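Local coordinates for protein endo-beta-1,4-glucanase (Streptomyces sp., PDB 1OA4) that probably hydrolyses internal beta-1,4-glucosidic bonds in cellulose, as a family 12 glycoside hydrolase with endoglucanase activity, at residues T10-D15 with C69-T74; Q14-V19 with V60-H65; S88-Y93 with V213-S218. All coordinates share one frame; numbering follows the deposited sequence.

Interaction 1 (T10-D15 with C69-T74); sequences TTTIQD and CAPRTT
D15 and P71 bring the two backbones to 6.3 Å, CA to CA, where the end of a beta hairpin meets a type II beta turn at the surface of the beta-jelly-roll domain. Strand 10-13 gives way at Q14 and D15, both with left-handed backbone angles, as the chain swings toward strand 17-20. In the partner segment, A70 to T73 form the turn, closed by T73 N on A70 O at 3.2 Å. P71 suits the second position because its ring fixes the required phi, while R72 takes the left-handed third position. The ring of P71 packs beside the hairpin: its CB lies 3.4 Å from D15 O, and its CD is 4.3 Å from T12 CG2. R72, long enough to reach across to the hairpin loop, bends at chi3 (-44°) and brings its guanidinium edge to the same carbonyl. D15 O is shared by two weak bonds, from R72 NH1 at 2.9 Å and R72 NH2 at 3.0 Å. The D15 carboxylate adds a salt bridge, so one arginine meets both main-chain and side-chain oxygens. There R72 NH1 sits 3.2 Å from D15 OD2, approaching from above the carboxylate plane, 71° out of it.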
loop_
_atom_site.group_PDB
_atom_site.type_symbol
_atom_site.label_atom_id
_atom_site.label_comp_id
_atom_site.label_asym_id
_atom_site.label_seq_id
_atom_site.Cartn_x
_atom_site.Cartn_y
_atom_site.Cartn_z
ATOM N N THR A 10 -14.071 -2.988 -7.193
ATOM C CA THR A 10 -13.689 -3.520 -5.901
ATOM C C THR A 10 -14.605 -4.652 -5.500
ATOM O O THR A 10 -15.677 -4.845 -6.086
ATOM C CB THR A 10 -13.793 -2.484 -4.786
ATOM O OG1 THR A 10 -15.169 -2.120 -4.564
ATOM C CG2 THR A 10 -13.068 -1.195 -5.141
ATOM N N THR A 11 -14.157 -5.367 -4.472
ATOM C CA THR A 11 -14.965 -6.393 -3.824
ATOM C C THR A 11 -14.393 -6.562 -2.405
ATOM O O THR A 11 -13.562 -5.764 -1.984
ATOM C CB THR A 11 -14.905 -7.695 -4.621
ATOM O OG1 THR A 11 -15.876 -8.629 -4.110
ATOM C CG2 THR A 11 -13.543 -8.379 -4.467
ATOM N N THR A 12 -14.845 -7.561 -1.654
ATOM C CA THR A 12 -14.249 -7.839 -0.358
ATOM C C THR A 12 -13.818 -9.289 -0.271
ATOM O O THR A 12 -14.318 -10.131 -1.014
ATOM C CB THR A 12 -15.206 -7.577 0.793
ATOM O OG1 THR A 12 -16.311 -8.489 0.717
ATOM C CG2 THR A 12 -15.795 -6.189 0.677
ATOM N N ILE A 13 -12.871 -9.550 0.621
ATOM C CA ILE A 13 -12.515 -10.914 1.006
ATOM C C ILE A 13 -12.689 -11.068 2.516
ATOM O O ILE A 13 -12.501 -10.118 3.270
ATOM C CB ILE A 13 -11.108 -11.276 0.587
ATOM C CG1 ILE A 13 -10.087 -10.348 1.239
ATOM C CG2 ILE A 13 -11.066 -11.267 -0.916
ATOM C CD1 ILE A 13 -8.655 -10.789 1.073
ATOM N N GLN A 14 -13.074 -12.276 2.932
ATOM C CA GLN A 14 -13.223 -12.655 4.332
ATOM C C GLN A 14 -14.245 -11.788 5.080
ATOM O O GLN A 14 -14.222 -11.711 6.309
ATOM C CB GLN A 14 -11.866 -12.592 5.032
ATOM C CG GLN A 14 -10.755 -13.435 4.392
ATOM C CD GLN A 14 -9.370 -13.059 4.930
ATOM O OE1 GLN A 14 -9.084 -13.227 6.113
ATOM N NE2 GLN A 14 -8.523 -12.528 4.063
ATOM N N ASP A 15 -15.119 -11.131 4.322
ATOM C CA ASP A 15 -16.080 -10.156 4.857
ATOM C C ASP A 15 -15.351 -9.191 5.785
ATOM O O ASP A 15 -15.861 -8.801 6.837
ATOM C CB ASP A 15 -17.230 -10.832 5.600
ATOM C CG ASP A 15 -18.364 -9.866 5.912
ATOM O OD1 ASP A 15 -18.658 -8.945 5.109
ATOM O OD2 ASP A 15 -19.014 -9.935 6.976
ATOM N N CYS A 69 -15.072 1.616 2.681
ATOM C CA CYS A 69 -14.511 1.170 3.953
ATOM C C CYS A 69 -14.634 -0.335 4.132
ATOM O O CYS A 69 -15.676 -0.942 3.837
ATOM C CB CYS A 69 -15.208 1.882 5.128
ATOM S SG CYS A 69 -15.113 3.704 5.082
ATOM N N ALA A 70 -13.571 -0.946 4.620
ATOM C CA ALA A 70 -13.613 -2.374 4.875
ATOM C C ALA A 70 -14.600 -2.705 6.007
ATOM O O ALA A 70 -14.727 -1.954 6.975
ATOM C CB ALA A 70 -12.217 -2.852 5.227
ATOM N N PRO A 71 -15.333 -3.806 5.877
ATOM C CA PRO A 71 -16.277 -4.183 6.935
ATOM C C PRO A 71 -15.620 -4.300 8.287
ATOM O O PRO A 71 -14.554 -4.922 8.400
ATOM C CB PRO A 71 -16.784 -5.557 6.485
ATOM C CG PRO A 71 -16.660 -5.532 5.016
ATOM C CD PRO A 71 -15.370 -4.739 4.743
ATOM N N ARG A 72 -16.267 -3.704 9.285
ATOM C CA ARG A 72 -15.865 -3.765 10.687
ATOM C C ARG A 72 -14.529 -3.133 11.007
ATOM O O ARG A 72 -13.960 -3.372 12.072
ATOM C CB ARG A 72 -15.899 -5.204 11.186
ATOM C CG ARG A 72 -17.297 -5.740 11.262
ATOM C CD ARG A 72 -17.392 -7.174 11.849
ATOM N NE ARG A 72 -16.377 -8.079 11.311
ATOM C CZ ARG A 72 -16.419 -8.611 10.096
ATOM N NH1 ARG A 72 -17.426 -8.334 9.283
ATOM N NH2 ARG A 72 -15.459 -9.439 9.693
ATOM N N THR A 73 -14.056 -2.243 10.138
ATOM C CA THR A 73 -12.779 -1.630 10.387
ATOM C C THR A 73 -12.912 -0.724 11.600
ATOM O O THR A 73 -14.000 -0.192 11.861
ATOM C CB THR A 73 -12.326 -0.765 9.173
ATOM O OG1 THR A 73 -11.032 -0.225 9.442
ATOM C CG2 THR A 73 -13.282 0.423 8.905
ATOM N N THR A 74 -11.820 -0.547 12.339
ATOM C CA THR A 74 -11.792 0.425 13.434
ATOM C C THR A 74 -11.150 1.750 13.027
ATOM O O THR A 74 -10.904 2.614 13.881
ATOM C CB THR A 74 -11.051 -0.142 14.639
ATOM O OG1 THR A 74 -9.724 -0.537 14.253
ATOM C CG2 THR A 74 -11.735 -1.412 15.128
#

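Interaction 2 (Q14-V19 with V60-H65); sequences QDRYVV and VYDGCH
V18 with Y61 and V19 with V60 form a short antiparallel ladder between strands 17-20 and 59-61. V18 and Y61 are the hydrogen-bonded pair: V18 N donates to Y61 O at 3.0 Å, and Y61 N to V18 O at 2.8 Å. Just before the ladder, R16 and Y17 both face I13, a classic beta bulge in the hairpin. On one face of the ladder the V18 side chain lies over the Y61 ring, its CB 3.7 Å from the ring centroid in a CH-pi contact. Y61 CG sits between the backbone N and carbonyl carbon (chi1 69°), which lays the ring alongside the valine; its hydroxyl bonds to N68 O. The other face looks into the jelly-roll sandwich, where compact apolar groups fit: V60 CG2 touches Y17 CB at 3.7 Å and V19 CG2 at 3.9 Å. Y17 also meets F216 of the facing sheet edge-to-face. Where the chain turns its corner, R16 forms a salt bridge with D62. R16 NH1 reaches D62 OD1 at 2.9 Å in a nearly straight bond (165°), in the guanidinium plane but from above the carboxylate. T73 OG1 binds the same oxygen, and G63 N does so weakly. A water accepts from R16 NH2 and donates to D62 OD2 at 2.7 Å. Carbon CG of R16, meanwhile, rests over the centre of the Y17 ring.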
loop_
_atom_site.group_PDB
_atom_site.type_symbol
_atom_site.label_atom_id
_atom_site.label_comp_id
_atom_site.label_asym_id
_atom_site.label_seq_id
_atom_site.Cartn_x
_atom_site.Cartn_y
_atom_site.Cartn_z
ATOM N N GLN A 14 -13.074 -12.276 2.932
ATOM C CA GLN A 14 -13.223 -12.655 4.332
ATOM C C GLN A 14 -14.245 -11.788 5.080
ATOM O O GLN A 14 -14.222 -11.711 6.309
ATOM C CB GLN A 14 -11.866 -12.592 5.032
ATOM C CG GLN A 14 -10.755 -13.435 4.392
ATOM C CD GLN A 14 -9.370 -13.059 4.930
ATOM O OE1 GLN A 14 -9.084 -13.227 6.113
ATOM N NE2 GLN A 14 -8.523 -12.528 4.063
ATOM N N ASP A 15 -15.119 -11.131 4.322
ATOM C CA ASP A 15 -16.080 -10.156 4.857
ATOM C C ASP A 15 -15.351 -9.191 5.785
ATOM O O ASP A 15 -15.861 -8.801 6.837
ATOM C CB ASP A 15 -17.230 -10.832 5.600
ATOM C CG ASP A 15 -18.364 -9.866 5.912
ATOM O OD1 ASP A 15 -18.658 -8.945 5.109
ATOM O OD2 ASP A 15 -19.014 -9.935 6.976
ATOM N N ARG A 16 -14.142 -8.792 5.387
ATOM C CA ARG A 16 -13.310 -7.979 6.264
ATOM C C ARG A 16 -12.385 -6.988 5.557
ATOM O O ARG A 16 -12.059 -5.951 6.138
ATOM C CB ARG A 16 -12.459 -8.880 7.174
ATOM C CG ARG A 16 -11.590 -8.144 8.175
ATOM C CD ARG A 16 -12.411 -7.317 9.167
ATOM N NE ARG A 16 -11.609 -6.596 10.134
ATOM C CZ ARG A 16 -11.051 -5.411 9.885
ATOM N NH1 ARG A 16 -11.184 -4.850 8.698
ATOM N NH2 ARG A 16 -10.350 -4.808 10.816
ATOM N N TYR A 17 -11.916 -7.314 4.361
ATOM C CA TYR A 17 -10.971 -6.428 3.660
ATOM C C TYR A 17 -11.461 -6.137 2.252
ATOM O O TYR A 17 -12.098 -6.961 1.612
ATOM C CB TYR A 17 -9.557 -7.051 3.591
ATOM C CG TYR A 17 -9.016 -7.505 4.936
ATOM C CD1 TYR A 17 -8.718 -6.606 5.942
ATOM C CD2 TYR A 17 -8.811 -8.856 5.201
ATOM C CE1 TYR A 17 -8.248 -7.043 7.185
ATOM C CE2 TYR A 17 -8.336 -9.286 6.410
ATOM C CZ TYR A 17 -8.048 -8.396 7.405
ATOM O OH TYR A 17 -7.577 -8.850 8.628
ATOM N N VAL A 18 -11.160 -4.933 1.782
ATOM C CA VAL A 18 -11.510 -4.517 0.438
ATOM C C VAL A 18 -10.355 -4.856 -0.501
ATOM O O VAL A 18 -9.187 -4.673 -0.133
ATOM C CB VAL A 18 -11.746 -2.999 0.370
ATOM C CG1 VAL A 18 -12.064 -2.568 -1.052
ATOM C CG2 VAL A 18 -12.827 -2.589 1.346
ATOM N N VAL A 19 -10.686 -5.394 -1.671
ATOM C CA VAL A 19 -9.718 -5.636 -2.724
ATOM C C VAL A 19 -10.120 -4.706 -3.877
ATOM O O VAL A 19 -11.305 -4.650 -4.257
ATOM C CB VAL A 19 -9.680 -7.105 -3.187
ATOM C CG1 VAL A 19 -8.674 -7.275 -4.300
ATOM C CG2 VAL A 19 -9.347 -8.044 -2.003
ATOM N N VAL A 60 -5.156 -4.783 -1.428
ATOM C CA VAL A 60 -6.150 -5.201 -0.451
ATOM C C VAL A 60 -5.944 -4.289 0.746
ATOM O O VAL A 60 -4.812 -3.897 1.035
ATOM C CB VAL A 60 -6.010 -6.704 -0.146
ATOM C CG1 VAL A 60 -4.575 -7.096 0.204
ATOM C CG2 VAL A 60 -6.938 -7.122 0.956
ATOM N N TYR A 61 -7.018 -3.909 1.435
ATOM C CA TYR A 61 -6.862 -2.982 2.558
ATOM C C TYR A 61 -7.900 -3.072 3.666
ATOM O O TYR A 61 -8.986 -3.649 3.492
ATOM C CB TYR A 61 -6.818 -1.526 2.042
ATOM C CG TYR A 61 -8.092 -0.930 1.449
ATOM C CD1 TYR A 61 -9.060 -0.346 2.268
ATOM C CD2 TYR A 61 -8.289 -0.876 0.074
ATOM C CE1 TYR A 61 -10.208 0.240 1.738
ATOM C CE2 TYR A 61 -9.424 -0.276 -0.472
ATOM C CZ TYR A 61 -10.385 0.260 0.370
ATOM O OH TYR A 61 -11.505 0.833 -0.184
ATOM N N ASP A 62 -7.517 -2.466 4.788
ATOM C CA ASP A 62 -8.354 -2.252 5.959
ATOM C C ASP A 62 -8.507 -0.735 6.021
ATOM O O ASP A 62 -7.646 0.000 5.525
ATOM C CB ASP A 62 -7.644 -2.819 7.186
ATOM C CG ASP A 62 -8.403 -2.610 8.486
ATOM O OD1 ASP A 62 -9.642 -2.446 8.477
ATOM O OD2 ASP A 62 -7.810 -2.606 9.585
ATOM N N GLY A 63 -9.587 -0.265 6.602
ATOM C CA GLY A 63 -9.842 1.160 6.691
ATOM C C GLY A 63 -10.693 1.666 5.554
ATOM O O GLY A 63 -11.430 0.916 4.934
ATOM N N CYS A 64 -10.609 2.972 5.319
ATOM C CA CYS A 64 -11.396 3.639 4.302
ATOM C C CYS A 64 -10.541 4.349 3.260
ATOM O O CYS A 64 -9.618 5.109 3.599
ATOM C CB CYS A 64 -12.256 4.711 4.959
ATOM S SG CYS A 64 -13.435 4.139 6.164
ATOM N N HIS A 65 -10.899 4.141 2.004
ATOM C CA HIS A 65 -10.187 4.732 0.868
ATOM C C HIS A 65 -11.253 5.257 -0.079
ATOM O O HIS A 65 -12.032 4.489 -0.625
ATOM C CB HIS A 65 -9.315 3.668 0.187
ATOM C CG HIS A 65 -8.512 4.190 -0.970
ATOM N ND1 HIS A 65 -7.420 5.013 -0.802
ATOM C CD2 HIS A 65 -8.570 3.908 -2.295
ATOM C CE1 HIS A 65 -6.905 5.302 -1.984
ATOM N NE2 HIS A 65 -7.577 4.636 -2.909
HETATM O O HOH W 1 -9.345 -1.922 11.673
#

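Interaction 3 (S88-Y93 with V213-S218); sequences SVSYRY and VNSFSS
Backbone bonds pair S88 with S217 and S90 with S215 between two antiparallel strands whose directions are 174° apart. S88 N and S217 O, and S217 N and S88 O, are each 3.0 Å apart, and S90 N donates to S215 O. The register slips by one in a beta bulge: N214 N donates to S90 O at 2.7 Å, and S215 N, buried here, has no partner in the model. These strands are neighbours in the six-stranded sheet of the beta-jelly roll, 86-92 lying next to its edge strand 171-175. S88, S90, S215 and S217 line a polar face; V89, Y91 and F216, on the other, pack against strand 194-204 of the second sheet. Small serines can bond directly: S88 OG and S217 OG are 2.6 Å apart, and a water joins S88 OG to S215 OG. At the bulge the N214 side chain turns over S90, its ND2 giving S90 OG a nearly straight bond of 3.1 Å (170°), with the serine oxygen in the amide plane. On the inner face V213 spreads its methyls, CG1 4.1 Å from V89 CG2 and CG2 3.7 Å from Y91 CE1. V89 CG2 rests above one face of the Y91 ring.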
loop_
_atom_site.group_PDB
_atom_site.type_symbol
_atom_site.label_atom_id
_atom_site.label_comp_id
_atom_site.label_asym_id
_atom_site.label_seq_id
_atom_site.Cartn_x
_atom_site.Cartn_y
_atom_site.Cartn_z
ATOM N N SER A 88 -0.132 -8.190 8.249
ATOM C CA SER A 88 0.717 -9.150 7.574
ATOM C C SER A 88 0.340 -9.233 6.108
ATOM O O SER A 88 -0.775 -8.924 5.717
ATOM C CB SER A 88 0.562 -10.543 8.210
ATOM O OG SER A 88 -0.708 -11.081 7.903
ATOM N N VAL A 89 1.297 -9.668 5.308
ATOM C CA VAL A 89 1.055 -9.898 3.895
ATOM C C VAL A 89 2.000 -10.995 3.440
ATOM O O VAL A 89 3.087 -11.163 4.011
ATOM C CB VAL A 89 1.294 -8.604 3.048
ATOM C CG1 VAL A 89 2.773 -8.265 2.964
ATOM C CG2 VAL A 89 0.734 -8.752 1.690
ATOM N N SER A 90 1.569 -11.751 2.441
ATOM C CA SER A 90 2.402 -12.760 1.795
ATOM C C SER A 90 2.242 -12.513 0.312
ATOM O O SER A 90 1.116 -12.436 -0.184
ATOM C CB SER A 90 1.916 -14.151 2.149
ATOM O OG SER A 90 2.610 -15.099 1.348
ATOM N N TYR A 91 3.374 -12.399 -0.381
ATOM C CA TYR A 91 3.428 -12.067 -1.794
ATOM C C TYR A 91 4.038 -13.172 -2.656
ATOM O O TYR A 91 4.907 -13.925 -2.206
ATOM C CB TYR A 91 4.326 -10.840 -2.002
ATOM C CG TYR A 91 3.792 -9.478 -1.631
ATOM C CD1 TYR A 91 2.724 -8.916 -2.328
ATOM C CD2 TYR A 91 4.423 -8.708 -0.672
ATOM C CE1 TYR A 91 2.294 -7.624 -2.045
ATOM C CE2 TYR A 91 3.982 -7.421 -0.378
ATOM C CZ TYR A 91 2.932 -6.900 -1.075
ATOM O OH TYR A 91 2.539 -5.599 -0.790
ATOM N N ARG A 92 3.585 -13.244 -3.901
ATOM C CA ARG A 92 4.199 -14.104 -4.896
ATOM C C ARG A 92 4.712 -13.175 -5.984
ATOM O O ARG A 92 3.948 -12.377 -6.542
ATOM C CB ARG A 92 3.187 -15.080 -5.484
ATOM C CG ARG A 92 3.840 -16.136 -6.333
ATOM C CD ARG A 92 2.838 -17.119 -6.889
ATOM N NE ARG A 92 2.021 -16.604 -7.978
ATOM C CZ ARG A 92 0.683 -16.680 -8.018
ATOM N NH1 ARG A 92 0.025 -17.244 -7.013
ATOM N NH2 ARG A 92 0.019 -16.203 -9.073
ATOM N N TYR A 93 5.997 -13.292 -6.292
ATOM C CA TYR A 93 6.627 -12.441 -7.276
ATOM C C TYR A 93 6.877 -13.142 -8.601
ATOM O O TYR A 93 6.772 -14.366 -8.686
ATOM C CB TYR A 93 7.952 -11.986 -6.705
ATOM C CG TYR A 93 7.822 -11.204 -5.431
ATOM C CD1 TYR A 93 6.989 -10.113 -5.361
ATOM C CD2 TYR A 93 8.549 -11.532 -4.305
ATOM C CE1 TYR A 93 6.875 -9.379 -4.226
ATOM C CE2 TYR A 93 8.449 -10.796 -3.157
ATOM C CZ TYR A 93 7.607 -9.699 -3.114
ATOM O OH TYR A 93 7.494 -8.949 -1.967
ATOM N N VAL A 213 -1.100 -11.392 -4.173
ATOM C CA VAL A 213 -1.094 -11.260 -2.736
ATOM C C VAL A 213 -1.720 -12.580 -2.305
ATOM O O VAL A 213 -2.849 -12.878 -2.688
ATOM C CB VAL A 213 -1.943 -10.064 -2.239
ATOM C CG1 VAL A 213 -2.213 -10.167 -0.736
ATOM C CG2 VAL A 213 -1.235 -8.769 -2.549
ATOM N N ASN A 214 -0.947 -13.416 -1.615
ATOM C CA ASN A 214 -1.444 -14.714 -1.158
ATOM C C ASN A 214 -2.398 -14.581 0.036
ATOM O O ASN A 214 -3.331 -15.372 0.200
ATOM C CB ASN A 214 -0.276 -15.602 -0.717
ATOM C CG ASN A 214 0.700 -15.947 -1.849
ATOM O OD1 ASN A 214 0.293 -16.319 -2.945
ATOM N ND2 ASN A 214 1.995 -15.842 -1.568
ATOM N N SER A 215 -2.107 -13.626 0.912
ATOM C CA SER A 215 -2.885 -13.402 2.107
ATOM C C SER A 215 -2.567 -12.027 2.654
ATOM O O SER A 215 -1.546 -11.423 2.311
ATOM C CB SER A 215 -2.570 -14.469 3.165
ATOM O OG SER A 215 -1.216 -14.409 3.562
ATOM N N PHE A 216 -3.441 -11.540 3.524
ATOM C CA PHE A 216 -3.294 -10.239 4.156
ATOM C C PHE A 216 -4.107 -10.204 5.429
ATOM O O PHE A 216 -5.196 -10.780 5.502
ATOM C CB PHE A 216 -3.845 -9.164 3.206
ATOM C CG PHE A 216 -3.907 -7.760 3.786
ATOM C CD1 PHE A 216 -2.788 -6.952 3.825
ATOM C CD2 PHE A 216 -5.115 -7.234 4.242
ATOM C CE1 PHE A 216 -2.867 -5.665 4.343
ATOM C CE2 PHE A 216 -5.194 -5.945 4.766
ATOM C CZ PHE A 216 -4.064 -5.161 4.818
ATOM N N SER A 217 -3.595 -9.486 6.418
ATOM C CA SER A 217 -4.358 -9.225 7.614
ATOM C C SER A 217 -4.026 -7.833 8.109
ATOM O O SER A 217 -2.965 -7.307 7.818
ATOM C CB SER A 217 -4.060 -10.272 8.685
ATOM O OG SER A 217 -2.742 -10.149 9.184
ATOM N N SER A 218 -4.948 -7.268 8.877
ATOM C CA SER A 218 -4.760 -5.984 9.503
ATOM C C SER A 218 -5.753 -5.879 10.657
ATOM O O SER A 218 -6.932 -6.248 10.513
ATOM C CB SER A 218 -5.014 -4.892 8.493
ATOM O OG SER A 218 -5.071 -3.647 9.147
HETATM O O HOH W 2 -0.441 -12.711 5.492
#

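In the fold
Interactions 1 and 2 form one patch, their centres about 4 Å apart, sharing Q14 and D15. The C64-C69 disulfide (SG to SG, 2.0 Å) joins them. Interaction 3 belongs to the other sheet, its centre about 13 Å from that of interaction 2 and 16 Å from that of interaction 1. Polar ties bridge the sheets: D62 OD2 to S218 OG at 3.0 Å and Y17 OH to S218 N at 3.1 Å, both probable hydrogen bonds. In family 12 enzymes the substrate cleft lies on the concave sheet; V18 and Y61 probably face that side, whereas V60 and V89 face the interior.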